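Hydrogenase maturation factor (Thermoanaerobacter tengcongensis, PDB 3VTI) takes up a carbamoyl group on a cysteine sulfur from HypF and probably dehydrates it with ATP to a nitrile during [NiFe]-hydrogenase maturation. Local coordinates at the interface of chains A and B. Residues are numbered along the deposited sequence; one frame, centred on the assembly and turned at random. Chains: chain A/B, Hydrogenase maturation factor.

The interface of chains A and B. Residues chain A 115-118, 121; chain B 115-117, 121.
B:Ser116 lies against A:Asp118 where the loops between strands 103-112 and 120-130 of the two HypE copies meet, in the AIR synthase-like N-terminal domains. The two copies are related by a two-fold axis close to this patch, probably that of the HypE dimer, and A:Val117 and B:Val117 pair across it in a short antiparallel bridge. B:Ser116 buries 58 Å² and A:Asp118 28 Å², more than any other residue here. Their link is made by backbone: the amide N of A:Asp118 donates to the carbonyl O of B:Ser116 at 3.0 Å. The bond is fairly straight, 152° at the hydrogen, with the donor tilted 26° out of the carbonyl plane. On the side-chain level the contact is looser, the hydroxyl OG of B:Ser116 standing 3.9 Å from the methylene CB of A:Asp118. CG of A:Asp118 is anti to the backbone N (chi1 -166°), which puts CB nearest the hydroxyl with the carboxylate only slightly farther off.

Beside this bond the ring of A:Phe121 brings its far rim to the partner loop. CE2 sits 3.4 Å from the methyl CG2 of B:Val117, and CZ is 3.7 Å from the same B:Ser116 carbonyl O that takes the hydrogen bond. Replacing A:Phe121 by an alanine would probably leave CG2 of B:Val117 without its apolar partner and open a gap beside the bridge. At the twin position, B:Phe121 turns CE2 and CZ toward the carbonyl O of A:Ser116, each 3.7 Å away. Within chain B, CG1 of B:Val117 covers one face of that ring near its rim, 3.6 Å above the plane.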
ATOM      1  N   GLY A 115       5.976  -8.132   3.929  1.00 70.19           N
ATOM      2  CA  GLY A 115       5.163  -7.736   5.085  1.00 69.77           C
ATOM      3  C   GLY A 115       4.956  -6.241   5.274  1.00 67.64           C
ATOM      4  O   GLY A 115       4.300  -5.819   6.224  1.00 67.80           O
ATOM      5  N   SER A 116       5.514  -5.438   4.372  1.00 65.78           N
ATOM      6  CA  SER A 116       5.396  -3.985   4.449  1.00 63.71           C
ATOM      7  C   SER A 116       4.239  -3.484   3.595  1.00 60.59           C
ATOM      8  O   SER A 116       3.856  -2.318   3.682  1.00 58.93           O
ATOM      9  CB  SER A 116       6.708  -3.308   4.046  1.00 64.10           C
ATOM     10  OG  SER A 116       7.703  -3.516   5.037  1.00 66.19           O
ATOM     11  N   VAL A 117       3.669  -4.396   2.817  1.00 59.70           N
ATOM     12  CA  VAL A 117       2.449  -4.129   2.084  1.00 57.33           C
ATOM     13  C   VAL A 117       1.788  -5.443   1.706  1.00 57.77           C
ATOM     14  O   VAL A 117       2.472  -6.370   1.299  1.00 59.10           O
ATOM     15  CB  VAL A 117       2.729  -3.245   0.849  1.00 55.55           C
ATOM     16  CG1 VAL A 117       3.378  -4.023  -0.279  1.00 55.19           C
ATOM     17  CG2 VAL A 117       1.483  -2.580   0.401  1.00 53.19           C
ATOM     18  N   ASP A 118       0.471  -5.533   1.866  1.00 56.93           N
ATOM     19  CA  ASP A 118      -0.272  -6.728   1.463  1.00 57.33           C
ATOM     20  C   ASP A 118      -0.274  -6.846  -0.068  1.00 55.75           C
ATOM     21  O   ASP A 118      -1.150  -6.312  -0.749  1.00 53.92           O
ATOM     22  CB  ASP A 118      -1.703  -6.713   2.028  1.00 57.14           C
ATOM     23  CG  ASP A 118      -2.408  -8.082   1.935  1.00 59.11           C
ATOM     24  OD1 ASP A 118      -1.744  -9.103   1.664  1.00 60.50           O
ATOM     25  OD2 ASP A 118      -3.646  -8.132   2.147  1.00 59.49           O
ATOM     26  N   PHE A 121      -0.167  -2.449  -4.051  1.00 49.10           N
ATOM     27  CA  PHE A 121      -1.024  -1.272  -4.250  1.00 47.59           C
ATOM     28  C   PHE A 121      -0.629  -0.556  -5.529  1.00 46.69           C
ATOM     29  O   PHE A 121       0.528  -0.611  -5.951  1.00 47.77           O
ATOM     30  CB  PHE A 121      -0.944  -0.282  -3.080  1.00 47.86           C
ATOM     31  CG  PHE A 121      -1.373  -0.856  -1.759  1.00 49.72           C
ATOM     32  CD1 PHE A 121      -2.467  -1.710  -1.670  1.00 50.25           C
ATOM     33  CD2 PHE A 121      -0.699  -0.521  -0.599  1.00 51.22           C
ATOM     34  CE1 PHE A 121      -2.862  -2.234  -0.461  1.00 51.73           C
ATOM     35  CE2 PHE A 121      -1.091  -1.040   0.620  1.00 52.55           C
ATOM     36  CZ  PHE A 121      -2.168  -1.901   0.692  1.00 53.11           C
TER
ATOM     37  N   GLY B 115      -1.250  -3.891   9.572  1.00 63.65           N
ATOM     38  CA  GLY B 115      -0.345  -4.859   8.964  1.00 63.50           C
ATOM     39  C   GLY B 115      -0.405  -4.965   7.454  1.00 61.81           C
ATOM     40  O   GLY B 115       0.319  -5.773   6.870  1.00 61.98           O
ATOM     41  N   SER B 116      -1.262  -4.153   6.824  1.00 60.64           N
ATOM     42  CA  SER B 116      -1.403  -4.095   5.355  1.00 58.96           C
ATOM     43  C   SER B 116      -0.491  -3.051   4.702  1.00 56.73           C
ATOM     44  O   SER B 116      -0.157  -3.160   3.528  1.00 55.76           O
ATOM     45  CB  SER B 116      -2.861  -3.853   4.949  1.00 59.02           C
ATOM     46  OG  SER B 116      -3.631  -5.042   5.037  1.00 61.53           O
ATOM     47  N   VAL B 117      -0.118  -2.027   5.461  1.00 56.37           N
ATOM     48  CA  VAL B 117       0.887  -1.050   5.045  1.00 54.92           C
ATOM     49  C   VAL B 117       1.737  -0.843   6.270  1.00 55.68           C
ATOM     50  O   VAL B 117       1.237  -0.940   7.392  1.00 57.42           O
ATOM     51  CB  VAL B 117       0.281   0.338   4.683  1.00 53.82           C
ATOM     52  CG1 VAL B 117       1.336   1.242   4.066  1.00 52.93           C
ATOM     53  CG2 VAL B 117      -0.862   0.207   3.729  1.00 54.16           C
ATOM     54  N   PHE B 121       2.456   5.263   3.227  1.00 46.50           N
ATOM     55  CA  PHE B 121       3.124   5.477   1.951  1.00 44.81           C
ATOM     56  C   PHE B 121       2.539   6.712   1.317  1.00 44.01           C
ATOM     57  O   PHE B 121       1.351   6.975   1.452  1.00 44.46           O
ATOM     58  CB  PHE B 121       2.956   4.278   1.015  1.00 44.68           C
ATOM     59  CG  PHE B 121       3.745   3.059   1.436  1.00 45.58           C
ATOM     60  CD1 PHE B 121       4.921   3.187   2.176  1.00 45.49           C
ATOM     61  CD2 PHE B 121       3.315   1.781   1.087  1.00 46.23           C
ATOM     62  CE1 PHE B 121       5.650   2.062   2.577  1.00 45.92           C
ATOM     63  CE2 PHE B 121       4.048   0.642   1.487  1.00 46.99           C
ATOM     64  CZ  PHE B 121       5.221   0.795   2.221  1.00 45.98           C
TER